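PDB 6PV5: putative O-GlcNAcase nagJ from Clostridium perfringens, which probably acts as a hexosaminidase of glycoside hydrolase family 84, removing N-acetylglucosamine units from glycans, with its catalytic domain in the part of the protein modelled here. Local coordinates for residues E307-V312 with P339-G344; E316-F321 with K333-V338; I270-E275 with I301-I306; S346-E351 with A388-N393. One frame throughout, in Å; residues are numbered along the deposited sequence.

Overall arrangement
All four contacts lie in the catalytic (beta/alpha)8 barrel of the chain. Contacts 2 and 3 are buried. Contact 2 packs helix 311-326 on strand 336-338. Contact 3 sets a tryptophan just past strand 298-302 against the loop leading into helix 274-294. The two strands are barrel neighbours, and both contacts are apolar. Contact 1 uses the start of helix 311-326 again, but beyond the strand ends, where a salt bridge joins two loops; Tyr342 of its second loop is hydrogen-bonded to Asp305 of contact 3. Contact 4 is partly buried. It joins the following loop to helix 385-395 through a cation-pi pair, and its Met347 touches Glu341 of contact 1.

Contact 1 of 4, residues E307-V312 with P339-G344; sequences ENRSGV and PVEYWG. With EDO (1,2-ethanediol), chain F.
Arg309 and Val340 mark the closest approach of the two backbones, with CA atoms 7.1 Å apart, and both segments are mostly loop. The guanidinium of Arg309 meets Val340 with a face and Glu341 with an edge. Val340 CG1 sits over that face, 3.6 Å from Arg309 NH1. At the edge, Arg309 NH2 donates to Glu341 OE2 at 3.3 Å in a salt bridge. The N-H...O angle is 152°. The oxygen accepts with its anti lone pair, and it lies 19° out of the guanidinium plane. One N-O pair makes the bridge, and the two planes stand 55° apart. The Arg309 chain bends at chi2, which brings its end up to the second loop. Both segments follow strands of the (beta/alpha)8 barrel, on the side where the predicted proton donor Asp305 lies. Tyr342 OH is hydrogen-bonded to Asp305. Val340 turns its other methyl, CG2, to the backbone of the first loop, 3.5 Å from Asn308 O. The amide of Asn308 has its polar partner elsewhere, in Gln314. Ser310 is the N-cap of helix 311-326. Glu341 OE2 also accepts a hydrogen bond from O1 of a bound 1,2-ethanediol at 2.6 Å. That molecule probably came from the crystallisation liquor. Its C2 lies at the guanidinium edge, 3.5 Å from Arg309 NE. Glu341 OE1 is hydrogen-bonded to Thr357 OG1.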
loop_
_atom_site.group_PDB
_atom_site.type_symbol
_atom_site.label_atom_id
_atom_site.label_comp_id
_atom_site.label_asym_id
_atom_site.label_seq_id
_atom_site.Cartn_x
_atom_site.Cartn_y
_atom_site.Cartn_z
ATOM N N GLU A 307 -19.638 11.795 -17.366
ATOM C CA GLU A 307 -20.884 12.516 -17.572
ATOM C C GLU A 307 -22.080 11.562 -17.548
ATOM O O GLU A 307 -23.061 11.824 -16.854
ATOM C CB GLU A 307 -20.839 13.297 -18.889
ATOM N N ASN A 308 -22.007 10.472 -18.324
ATOM C CA ASN A 308 -23.149 9.589 -18.508
ATOM C C ASN A 308 -23.618 9.002 -17.167
ATOM O O ASN A 308 -22.839 8.542 -16.333
ATOM C CB ASN A 308 -22.916 8.587 -19.647
ATOM C CG ASN A 308 -23.805 7.365 -19.563
ATOM O OD1 ASN A 308 -23.350 6.287 -19.189
ATOM N ND2 ASN A 308 -25.079 7.520 -19.889
ATOM N N ARG A 309 -24.934 9.011 -16.970
ATOM C CA ARG A 309 -25.497 8.513 -15.732
ATOM C C ARG A 309 -26.420 7.340 -16.038
ATOM O O ARG A 309 -27.373 7.096 -15.307
ATOM C CB ARG A 309 -26.254 9.646 -15.039
ATOM C CG ARG A 309 -26.313 9.499 -13.528
ATOM C CD ARG A 309 -26.175 10.835 -12.835
ATOM N NE ARG A 309 -25.764 10.556 -11.469
ATOM C CZ ARG A 309 -24.583 10.865 -10.954
ATOM N NH1 ARG A 309 -23.674 11.486 -11.687
ATOM N NH2 ARG A 309 -24.322 10.558 -9.695
ATOM N N SER A 310 -26.149 6.628 -17.135
ATOM C CA SER A 310 -26.967 5.467 -17.445
ATOM C C SER A 310 -26.315 4.213 -16.888
ATOM O O SER A 310 -25.369 3.690 -17.472
ATOM C CB SER A 310 -27.267 5.306 -18.907
ATOM O OG SER A 310 -27.969 4.076 -19.124
ATOM N N GLY A 311 -26.865 3.747 -15.764
ATOM C CA GLY A 311 -26.409 2.546 -15.089
ATOM C C GLY A 311 -26.649 1.308 -15.947
ATOM O O GLY A 311 -25.814 0.407 -15.966
ATOM N N VAL A 312 -27.801 1.260 -16.632
ATOM C CA VAL A 312 -28.175 0.056 -17.367
ATOM C C VAL A 312 -27.182 -0.145 -18.516
ATOM O O VAL A 312 -26.572 -1.201 -18.626
ATOM C CB VAL A 312 -29.652 0.071 -17.823
ATOM C CG1 VAL A 312 -29.980 -1.086 -18.777
ATOM C CG2 VAL A 312 -30.600 0.032 -16.628
ATOM N N PRO A 339 -18.049 2.210 -10.458
ATOM C CA PRO A 339 -19.260 2.903 -10.888
ATOM C C PRO A 339 -19.091 4.422 -10.907
ATOM O O PRO A 339 -18.100 4.948 -10.398
ATOM C CB PRO A 339 -20.325 2.512 -9.850
ATOM C CG PRO A 339 -19.635 1.619 -8.838
ATOM C CD PRO A 339 -18.150 1.664 -9.105
ATOM N N VAL A 340 -20.090 5.105 -11.479
ATOM C CA VAL A 340 -20.199 6.549 -11.397
ATOM C C VAL A 340 -20.389 6.948 -9.927
ATOM O O VAL A 340 -19.727 7.868 -9.463
ATOM C CB VAL A 340 -21.331 7.084 -12.300
ATOM C CG1 VAL A 340 -21.638 8.550 -12.033
ATOM C CG2 VAL A 340 -21.042 6.863 -13.778
ATOM N N GLU A 341 -21.280 6.244 -9.210
ATOM C CA GLU A 341 -21.537 6.492 -7.797
ATOM C C GLU A 341 -20.591 5.619 -6.979
ATOM O O GLU A 341 -20.959 4.533 -6.540
ATOM C CB GLU A 341 -23.030 6.300 -7.463
ATOM C CG GLU A 341 -23.932 7.355 -8.092
ATOM C CD GLU A 341 -25.453 7.196 -8.051
ATOM O OE1 GLU A 341 -25.966 6.109 -7.683
ATOM O OE2 GLU A 341 -26.136 8.169 -8.410
ATOM N N TYR A 342 -19.347 6.079 -6.787
ATOM C CA TYR A 342 -18.334 5.151 -6.318
ATOM C C TYR A 342 -18.085 5.299 -4.826
ATOM O O TYR A 342 -17.314 4.521 -4.284
ATOM C CB TYR A 342 -17.024 5.241 -7.107
ATOM C CG TYR A 342 -16.403 6.611 -7.204
ATOM C CD1 TYR A 342 -16.639 7.425 -8.301
ATOM C CD2 TYR A 342 -15.574 7.094 -6.196
ATOM C CE1 TYR A 342 -16.089 8.696 -8.392
ATOM C CE2 TYR A 342 -15.005 8.351 -6.281
ATOM C CZ TYR A 342 -15.267 9.155 -7.370
ATOM O OH TYR A 342 -14.721 10.406 -7.410
ATOM N N TRP A 343 -18.723 6.281 -4.179
ATOM C CA TRP A 343 -18.647 6.360 -2.725
ATOM C C TRP A 343 -20.012 6.050 -2.105
ATOM O O TRP A 343 -21.050 6.258 -2.721
ATOM C CB TRP A 343 -18.006 7.686 -2.255
ATOM C CG TRP A 343 -18.780 8.936 -2.544
ATOM C CD1 TRP A 343 -19.598 9.602 -1.675
ATOM C CD2 TRP A 343 -18.817 9.684 -3.772
ATOM N NE1 TRP A 343 -20.152 10.696 -2.274
ATOM C CE2 TRP A 343 -19.656 10.796 -3.550
ATOM C CE3 TRP A 343 -18.204 9.546 -5.026
ATOM C CZ2 TRP A 343 -19.917 11.744 -4.537
ATOM C CZ3 TRP A 343 -18.462 10.488 -6.001
ATOM C CH2 TRP A 343 -19.319 11.564 -5.766
ATOM N N GLY A 344 -20.000 5.476 -0.904
ATOM C CA GLY A 344 -21.216 4.988 -0.273
ATOM C C GLY A 344 -22.353 6.008 -0.249
ATOM O O GLY A 344 -23.485 5.692 -0.637
HETATM C C1 EDO F . -29.256 9.277 -9.180
HETATM O O1 EDO F . -28.645 8.017 -9.162
HETATM C C2 EDO F . -28.998 9.768 -10.494
HETATM O O2 EDO F . -29.525 8.752 -11.311
#

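Contact 2 of 4, residues E316-F321 with K333-V338; sequences EVLNRF and KPLITV
Leu318 meets both Leu335 and Thr337, and this is the tight part of the contact. Its CD1 rests on the threonine, 3.3 Å from Thr337 OG1 and 3.6 Å from Thr337 CB. Its CD2 meets Leu335 CD2 at 3.7 Å, with the two side chains crossing at about a right angle. Leu335 CD2 also reaches the helix backbone, 3.7 Å from Leu318 O. The two branches of Leu318 are thus shared between two residues of the other segment. This is the helix-to-second-strand packing of a beta-alpha-beta unit, strand 298-302, helix 311-326 and strand 336-338, within the (beta/alpha)8 barrel. Thr337 OG1 stands anti to the backbone N (chi1 -167°). It is hydrogen-bonded to Ile301 O of the neighbouring strand, which satisfies this buried hydroxyl beside a leucine methyl. The contact is looser at Phe321. There Leu335 CD1 approaches the ring obliquely, 4.0 Å from Phe321 CD2. The ring also packs on Leu284 and Ala288 of helix 274-294. On the outer side of the helix the partly exposed Arg320 forms salt bridges with Glu278 and Glu324.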
loop_
_atom_site.group_PDB
_atom_site.type_symbol
_atom_site.label_atom_id
_atom_site.label_comp_id
_atom_site.label_asym_id
_atom_site.label_seq_id
_atom_site.Cartn_x
_atom_site.Cartn_y
_atom_site.Cartn_z
ATOM N N GLU A 316 -24.437 -3.036 -19.061
ATOM C CA GLU A 316 -24.598 -3.896 -20.227
ATOM C C GLU A 316 -23.299 -3.999 -21.026
ATOM O O GLU A 316 -22.908 -5.108 -21.392
ATOM C CB GLU A 316 -25.810 -3.495 -21.073
ATOM C CG GLU A 316 -27.108 -3.934 -20.425
ATOM C CD GLU A 316 -28.360 -3.495 -21.160
ATOM O OE1 GLU A 316 -28.228 -2.736 -22.156
ATOM O OE2 GLU A 316 -29.469 -3.920 -20.737
ATOM N N VAL A 317 -22.629 -2.854 -21.259
ATOM C CA VAL A 317 -21.325 -2.837 -21.917
ATOM C C VAL A 317 -20.391 -3.782 -21.174
ATOM O O VAL A 317 -19.715 -4.586 -21.808
ATOM C CB VAL A 317 -20.732 -1.417 -22.041
ATOM C CG1 VAL A 317 -19.216 -1.428 -22.209
ATOM C CG2 VAL A 317 -21.398 -0.617 -23.150
ATOM N N LEU A 318 -20.417 -3.720 -19.832
ATOM C CA LEU A 318 -19.566 -4.561 -18.998
ATOM C C LEU A 318 -19.929 -6.045 -19.121
ATOM O O LEU A 318 -19.038 -6.896 -19.115
ATOM C CB LEU A 318 -19.657 -4.126 -17.524
ATOM C CG LEU A 318 -19.012 -2.787 -17.132
ATOM C CD1 LEU A 318 -19.245 -2.502 -15.649
ATOM C CD2 LEU A 318 -17.508 -2.784 -17.403
ATOM N N ASN A 319 -21.230 -6.369 -19.118
ATOM C CA ASN A 319 -21.665 -7.770 -19.172
ATOM C C ASN A 319 -21.301 -8.388 -20.528
ATOM O O ASN A 319 -20.796 -9.504 -20.589
ATOM C CB ASN A 319 -23.179 -7.941 -18.970
ATOM C CG ASN A 319 -23.711 -7.468 -17.629
ATOM O OD1 ASN A 319 -23.027 -7.507 -16.605
ATOM N ND2 ASN A 319 -24.960 -7.040 -17.624
ATOM N N ARG A 320 -21.508 -7.623 -21.599
ATOM C CA ARG A 320 -21.141 -8.052 -22.937
ATOM C C ARG A 320 -19.636 -8.291 -23.026
ATOM O O ARG A 320 -19.216 -9.327 -23.545
ATOM C CB ARG A 320 -21.616 -7.035 -23.972
ATOM C CG ARG A 320 -21.848 -7.643 -25.352
ATOM C CD ARG A 320 -22.191 -6.564 -26.359
ATOM N NE ARG A 320 -21.882 -7.001 -27.713
ATOM C CZ ARG A 320 -22.083 -6.260 -28.792
ATOM N NH1 ARG A 320 -22.608 -5.055 -28.677
ATOM N NH2 ARG A 320 -21.761 -6.719 -29.989
ATOM N N PHE A 321 -18.834 -7.355 -22.484
ATOM C CA PHE A 321 -17.389 -7.476 -22.545
ATOM C C PHE A 321 -16.958 -8.719 -21.781
ATOM O O PHE A 321 -16.062 -9.447 -22.216
ATOM C CB PHE A 321 -16.685 -6.213 -22.028
ATOM C CG PHE A 321 -15.180 -6.248 -22.154
ATOM C CD1 PHE A 321 -14.550 -5.743 -23.280
ATOM C CD2 PHE A 321 -14.394 -6.804 -21.155
ATOM C CE1 PHE A 321 -13.163 -5.772 -23.392
ATOM C CE2 PHE A 321 -13.011 -6.841 -21.271
ATOM C CZ PHE A 321 -12.395 -6.325 -22.392
ATOM N N LYS A 333 -8.437 -12.927 -16.317
ATOM C CA LYS A 333 -9.005 -12.954 -14.976
ATOM C C LYS A 333 -10.320 -12.166 -14.959
ATOM O O LYS A 333 -10.664 -11.512 -15.948
ATOM C CB LYS A 333 -7.962 -12.444 -13.970
ATOM C CG LYS A 333 -6.663 -13.240 -13.914
ATOM C CD LYS A 333 -6.022 -13.253 -12.542
ATOM N N PRO A 334 -11.104 -12.204 -13.858
ATOM C CA PRO A 334 -12.381 -11.477 -13.784
ATOM C C PRO A 334 -12.235 -9.989 -14.103
ATOM O O PRO A 334 -11.209 -9.393 -13.791
ATOM C CB PRO A 334 -12.797 -11.682 -12.320
ATOM C CG PRO A 334 -12.197 -13.030 -11.973
ATOM C CD PRO A 334 -10.829 -12.976 -12.637
ATOM N N LEU A 335 -13.233 -9.418 -14.781
ATOM C CA LEU A 335 -13.253 -8.007 -15.113
ATOM C C LEU A 335 -13.425 -7.209 -13.820
ATOM O O LEU A 335 -14.017 -7.702 -12.859
ATOM C CB LEU A 335 -14.445 -7.753 -16.034
ATOM C CG LEU A 335 -14.657 -6.309 -16.494
ATOM C CD1 LEU A 335 -13.502 -5.833 -17.361
ATOM C CD2 LEU A 335 -15.959 -6.167 -17.265
ATOM N N ILE A 336 -12.888 -5.981 -13.817
ATOM C CA ILE A 336 -12.959 -5.090 -12.668
ATOM C C ILE A 336 -13.607 -3.801 -13.141
ATOM O O ILE A 336 -13.348 -3.370 -14.262
ATOM C CB ILE A 336 -11.541 -4.821 -12.131
ATOM C CG1 ILE A 336 -10.935 -6.075 -11.498
ATOM C CG2 ILE A 336 -11.535 -3.622 -11.185
ATOM C CD1 ILE A 336 -9.461 -5.933 -11.149
ATOM N N THR A 337 -14.475 -3.219 -12.307
ATOM C CA THR A 337 -15.082 -1.953 -12.694
ATOM C C THR A 337 -15.144 -0.998 -11.501
ATOM O O THR A 337 -14.924 -1.399 -10.358
ATOM C CB THR A 337 -16.470 -2.164 -13.324
ATOM O OG1 THR A 337 -16.871 -0.945 -13.944
ATOM C CG2 THR A 337 -17.537 -2.574 -12.336
ATOM N N VAL A 338 -15.466 0.266 -11.792
ATOM C CA VAL A 338 -15.802 1.243 -10.766
ATOM C C VAL A 338 -16.985 2.057 -11.277
ATOM O O VAL A 338 -16.965 2.566 -12.395
ATOM C CB VAL A 338 -14.610 2.143 -10.342
ATOM C CG1 VAL A 338 -14.087 2.972 -11.495
ATOM C CG2 VAL A 338 -14.996 3.086 -9.204
#

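Contact 3 of 4, residues I270-E275 with I301-I306; sequences IKFEGE and ILWDDI
Trp303 carries this contact, meeting Ile270 and Phe272 from the loop that leads into helix 274-294. The segments belong to the beta-alpha-beta unit of strand 259-264, helix 274-294 and strand 298-302 in the (beta/alpha)8 barrel. The first kind of interaction is aliphatic on aromatic. Ile270 CG2 lies in the plane of the indole at its edge, 3.8 Å from Trp303 CZ3. With CG1 anti to the backbone N (chi1 -168°), it is the CG2 branch that meets the indole edge. The second kind is aromatic on aromatic. Phe272 and Trp303 reach toward each other from opposite directions. Phe272 CE1 is 4.0 Å from Trp303 CH2, and that indole carbon lies at the edge of the phenyl ring. The planes are 40° apart and the centroids of the phenyl and the six-membered indole ring 6.0 Å apart, which makes an oblique pair. Around it, Phe272 touches Gln313 and Val317 of helix 311-326, and Trp303 touches Gln314 of that helix and Thr337. Asp305, two residues after Trp303, is the predicted proton donor. A polar bond within the first segment accompanies this packing. Phe272 N donates to Glu273 OE1 at 2.8 Å, with an N-H...O angle of 155°, approaching nearly along the C-O axis of the carboxylate.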
loop_
_atom_site.group_PDB
_atom_site.type_symbol
_atom_site.label_atom_id
_atom_site.label_comp_id
_atom_site.label_asym_id
_atom_site.label_seq_id
_atom_site.Cartn_x
_atom_site.Cartn_y
_atom_site.Cartn_z
ATOM N N ILE A 270 -17.789 7.296 -25.233
ATOM C CA ILE A 270 -18.339 6.030 -25.693
ATOM C C ILE A 270 -19.817 6.203 -26.050
ATOM O O ILE A 270 -20.539 6.993 -25.436
ATOM C CB ILE A 270 -18.087 4.883 -24.691
ATOM C CG1 ILE A 270 -18.389 3.513 -25.305
ATOM C CG2 ILE A 270 -18.846 5.105 -23.387
ATOM C CD1 ILE A 270 -17.793 2.338 -24.562
ATOM N N LYS A 271 -20.240 5.487 -27.097
ATOM C CA LYS A 271 -21.630 5.455 -27.516
ATOM C C LYS A 271 -22.229 4.094 -27.156
ATOM O O LYS A 271 -21.544 3.070 -27.145
ATOM C CB LYS A 271 -21.750 5.860 -28.991
ATOM C CG LYS A 271 -21.836 7.359 -29.272
ATOM C CD LYS A 271 -23.102 7.989 -28.707
ATOM C CE LYS A 271 -23.507 9.285 -29.377
ATOM N NZ LYS A 271 -22.477 10.340 -29.219
ATOM N N PHE A 272 -23.515 4.104 -26.810
ATOM C CA PHE A 272 -24.205 2.901 -26.384
ATOM C C PHE A 272 -25.272 2.556 -27.422
ATOM O O PHE A 272 -25.571 1.387 -27.648
ATOM C CB PHE A 272 -24.846 3.120 -25.011
ATOM C CG PHE A 272 -23.907 3.505 -23.892
ATOM C CD1 PHE A 272 -23.118 2.556 -23.255
ATOM C CD2 PHE A 272 -23.839 4.818 -23.442
ATOM C CE1 PHE A 272 -22.274 2.916 -22.210
ATOM C CE2 PHE A 272 -23.005 5.176 -22.390
ATOM C CZ PHE A 272 -22.216 4.227 -21.785
ATOM N N GLU A 273 -25.794 3.604 -28.071
ATOM C CA GLU A 273 -27.000 3.561 -28.881
ATOM C C GLU A 273 -26.661 3.304 -30.355
ATOM O O GLU A 273 -25.832 3.999 -30.949
ATOM C CB GLU A 273 -27.795 4.860 -28.667
ATOM C CG GLU A 273 -26.985 6.151 -28.844
ATOM C CD GLU A 273 -26.260 6.751 -27.643
ATOM O OE1 GLU A 273 -25.519 6.021 -26.967
ATOM O OE2 GLU A 273 -26.424 7.962 -27.400
ATOM N N GLY A 274 -27.301 2.273 -30.924
ATOM C CA GLY A 274 -27.405 2.090 -32.366
ATOM C C GLY A 274 -26.109 1.630 -33.033
ATOM O O GLY A 274 -25.394 0.775 -32.510
ATOM N N GLU A 275 -25.843 2.202 -34.215
ATOM C CA GLU A 275 -24.751 1.795 -35.087
ATOM C C GLU A 275 -23.416 2.138 -34.427
ATOM O O GLU A 275 -22.490 1.324 -34.400
ATOM C CB GLU A 275 -24.912 2.451 -36.465
ATOM N N ILE A 301 -12.674 -1.839 -16.597
ATOM C CA ILE A 301 -13.333 -0.749 -17.287
ATOM C C ILE A 301 -13.914 0.172 -16.216
ATOM O O ILE A 301 -14.700 -0.271 -15.377
ATOM C CB ILE A 301 -14.420 -1.266 -18.254
ATOM C CG1 ILE A 301 -13.893 -2.349 -19.201
ATOM C CG2 ILE A 301 -15.045 -0.105 -19.008
ATOM C CD1 ILE A 301 -14.926 -2.867 -20.178
ATOM N N LEU A 302 -13.529 1.450 -16.278
ATOM C CA LEU A 302 -13.827 2.416 -15.226
ATOM C C LEU A 302 -14.905 3.378 -15.717
ATOM O O LEU A 302 -14.822 3.839 -16.851
ATOM C CB LEU A 302 -12.519 3.170 -14.944
ATOM C CG LEU A 302 -11.571 2.621 -13.867
ATOM C CD1 LEU A 302 -11.526 1.106 -13.734
ATOM C CD2 LEU A 302 -10.166 3.195 -13.980
ATOM N N TRP A 303 -15.905 3.690 -14.868
ATOM C CA TRP A 303 -16.820 4.790 -15.167
ATOM C C TRP A 303 -16.691 5.939 -14.163
ATOM O O TRP A 303 -17.562 6.797 -14.091
ATOM C CB TRP A 303 -18.274 4.305 -15.246
ATOM C CG TRP A 303 -18.459 3.089 -16.104
ATOM C CD1 TRP A 303 -18.519 1.791 -15.682
ATOM C CD2 TRP A 303 -18.561 3.055 -17.538
ATOM N NE1 TRP A 303 -18.672 0.953 -16.753
ATOM C CE2 TRP A 303 -18.713 1.699 -17.904
ATOM C CE3 TRP A 303 -18.572 4.032 -18.544
ATOM C CZ2 TRP A 303 -18.865 1.300 -19.234
ATOM C CZ3 TRP A 303 -18.706 3.638 -19.861
ATOM C CH2 TRP A 303 -18.850 2.290 -20.191
ATOM N N ASP A 304 -15.634 5.944 -13.350
ATOM C CA ASP A 304 -15.499 7.001 -12.358
ATOM C C ASP A 304 -15.301 8.338 -13.065
ATOM O O ASP A 304 -14.575 8.433 -14.054
ATOM C CB ASP A 304 -14.361 6.743 -11.365
ATOM C CG ASP A 304 -12.976 6.675 -11.994
ATOM O OD1 ASP A 304 -12.798 5.886 -12.939
ATOM O OD2 ASP A 304 -12.078 7.402 -11.525
ATOM N N ASP A 305 -15.961 9.373 -12.537
ATOM C CA ASP A 305 -15.697 10.735 -12.970
ATOM C C ASP A 305 -15.947 10.888 -14.479
ATOM O O ASP A 305 -15.036 11.248 -15.218
ATOM C CB ASP A 305 -14.290 11.196 -12.545
ATOM C CG ASP A 305 -13.936 11.045 -11.068
ATOM O OD1 ASP A 305 -14.703 11.545 -10.194
ATOM O OD2 ASP A 305 -12.861 10.457 -10.795
ATOM N N ILE A 306 -17.188 10.624 -14.917
ATOM C CA ILE A 306 -17.653 10.987 -16.247
ATOM C C ILE A 306 -19.046 11.614 -16.173
ATOM O O ILE A 306 -19.569 11.887 -15.086
ATOM C CB ILE A 306 -17.647 9.785 -17.210
ATOM C CG1 ILE A 306 -18.486 8.622 -16.670
ATOM C CG2 ILE A 306 -16.221 9.377 -17.554
ATOM C CD1 ILE A 306 -19.103 7.751 -17.734
#

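Contact 4 of 4, residues S346-E351 with A388-N393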
loop_
_atom_site.group_PDB
_atom_site.type_symbol
_atom_site.label_atom_id
_atom_site.label_comp_id
_atom_site.label_asym_id
_atom_site.label_seq_id
_atom_site.Cartn_x
_atom_site.Cartn_y
_atom_site.Cartn_z
ATOM N N SER A 346 -22.883 8.545 -2.128
ATOM C CA SER A 346 -23.393 8.830 -3.469
ATOM C C SER A 346 -24.446 7.796 -3.895
ATOM O O SER A 346 -25.228 8.061 -4.800
ATOM C CB SER A 346 -22.300 8.935 -4.513
ATOM O OG SER A 346 -21.724 7.661 -4.782
ATOM N N MET A 347 -24.494 6.644 -3.211
ATOM C CA MET A 347 -25.280 5.503 -3.671
ATOM C C MET A 347 -26.680 5.531 -3.057
ATOM O O MET A 347 -27.557 4.798 -3.516
ATOM C CB MET A 347 -24.622 4.188 -3.243
ATOM C CG MET A 347 -23.324 3.862 -3.957
ATOM S SD MET A 347 -22.672 2.344 -3.254
ATOM C CE MET A 347 -20.969 2.421 -3.819
ATOM N N PHE A 348 -26.858 6.341 -1.996
ATOM C CA PHE A 348 -28.068 6.310 -1.185
ATOM C C PHE A 348 -28.653 7.706 -1.046
ATOM O O PHE A 348 -27.936 8.671 -0.806
ATOM C CB PHE A 348 -27.797 5.763 0.221
ATOM C CG PHE A 348 -27.345 4.327 0.228
ATOM C CD1 PHE A 348 -28.263 3.288 0.195
ATOM C CD2 PHE A 348 -26.000 4.011 0.256
ATOM C CE1 PHE A 348 -27.842 1.968 0.203
ATOM C CE2 PHE A 348 -25.576 2.693 0.227
ATOM C CZ PHE A 348 -26.499 1.671 0.198
ATOM N N ASN A 349 -29.972 7.775 -1.208
ATOM C CA ASN A 349 -30.761 8.932 -0.829
ATOM C C ASN A 349 -31.528 8.548 0.429
ATOM O O ASN A 349 -32.555 7.878 0.338
ATOM C CB ASN A 349 -31.691 9.383 -1.960
ATOM C CG ASN A 349 -32.239 10.777 -1.748
ATOM O OD1 ASN A 349 -32.425 11.211 -0.611
ATOM N ND2 ASN A 349 -32.490 11.492 -2.835
ATOM N N GLY A 350 -31.000 8.942 1.597
ATOM C CA GLY A 350 -31.570 8.492 2.856
ATOM C C GLY A 350 -31.405 6.980 2.980
ATOM O O GLY A 350 -30.286 6.478 2.929
ATOM N N GLU A 351 -32.524 6.256 3.078
ATOM C CA GLU A 351 -32.476 4.806 3.217
ATOM C C GLU A 351 -32.602 4.124 1.850
ATOM O O GLU A 351 -32.233 2.968 1.704
ATOM C CB GLU A 351 -33.553 4.337 4.201
ATOM N N ALA A 388 -19.198 -1.359 4.822
ATOM C CA ALA A 388 -18.964 -2.253 3.695
ATOM C C ALA A 388 -20.180 -3.154 3.474
ATOM O O ALA A 388 -20.571 -3.410 2.333
ATOM C CB ALA A 388 -17.747 -3.083 3.976
ATOM N N LYS A 389 -20.775 -3.611 4.591
ATOM C CA LYS A 389 -21.973 -4.434 4.565
ATOM C C LYS A 389 -23.086 -3.726 3.800
ATOM O O LYS A 389 -23.748 -4.328 2.967
ATOM C CB LYS A 389 -22.401 -4.788 5.994
ATOM C CG LYS A 389 -23.612 -5.708 6.105
ATOM C CD LYS A 389 -23.242 -7.165 6.261
ATOM C CE LYS A 389 -24.408 -8.012 6.735
ATOM N NZ LYS A 389 -24.146 -9.455 6.523
ATOM N N LYS A 390 -23.270 -2.431 4.065
ATOM C CA LYS A 390 -24.349 -1.691 3.443
ATOM C C LYS A 390 -24.171 -1.692 1.928
ATOM O O LYS A 390 -25.145 -1.668 1.188
ATOM C CB LYS A 390 -24.456 -0.281 4.026
ATOM C CG LYS A 390 -25.614 0.529 3.465
ATOM C CD LYS A 390 -25.860 1.842 4.184
ATOM C CE LYS A 390 -27.208 2.437 3.831
ATOM N NZ LYS A 390 -27.258 3.896 4.101
ATOM N N VAL A 391 -22.920 -1.696 1.471
ATOM C CA VAL A 391 -22.659 -1.578 0.046
ATOM C C VAL A 391 -22.670 -2.979 -0.571
ATOM O O VAL A 391 -23.202 -3.139 -1.660
ATOM C CB VAL A 391 -21.346 -0.818 -0.255
ATOM C CG1 VAL A 391 -21.006 -0.851 -1.745
ATOM C CG2 VAL A 391 -21.423 0.627 0.243
ATOM N N SER A 392 -22.100 -3.971 0.131
ATOM C CA SER A 392 -22.068 -5.335 -0.386
ATOM C C SER A 392 -23.485 -5.909 -0.483
ATOM O O SER A 392 -23.762 -6.684 -1.385
ATOM C CB SER A 392 -21.170 -6.220 0.414
ATOM O OG SER A 392 -21.717 -6.453 1.711
ATOM N N ASN A 393 -24.389 -5.459 0.398
ATOM C CA ASN A 393 -25.790 -5.863 0.351
ATOM C C ASN A 393 -26.475 -5.324 -0.895
ATOM O O ASN A 393 -27.324 -5.997 -1.467
ATOM C CB ASN A 393 -26.557 -5.524 1.625
ATOM C CG ASN A 393 -26.212 -6.487 2.743
ATOM O OD1 ASN A 393 -25.685 -7.579 2.500
ATOM N ND2 ASN A 393 -26.493 -6.091 3.973
#
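Lys390 and Phe348 bury the most surface here, and Val391 comes next. They join the loop after barrel strand 336-338, which holds the short strand 348-349, to helix 385-395 of the (beta/alpha)8 barrel. Lys390 is extended along its whole length, with CG anti to the backbone N (chi1 -177°). It runs over one face of the Phe348 ring, and the two side chains run antiparallel, the lysine lying along the ring. Lys390 CG lies 3.6 Å from Phe348 CZ at the near end of the ring. Farther along, Lys390 CE is 3.7 Å from the Phe348 ring centroid and 9° off the ring normal, a CH-pi contact almost over the centre. The ammonium adds a cation-pi interaction, with Lys390 NZ 4.0 Å from the same centroid and 14° off the normal. The charge would probably be drawn to the pi cloud, while the methylenes cover the ring. Lys390 is exposed, so this pair forms the outer part of the contact. Val391 is buried and meets Met347, whose chain is extended beyond CG and crosses the valine at about a right angle. Both residues also touch Trp372 of strand 369-372, and Val391 touches Met399 of the next strand. Val391 CG1 lies 3.9 Å from both SD and CE of Met347, and Val391 CG2 is 4.1 Å from Met347 SD.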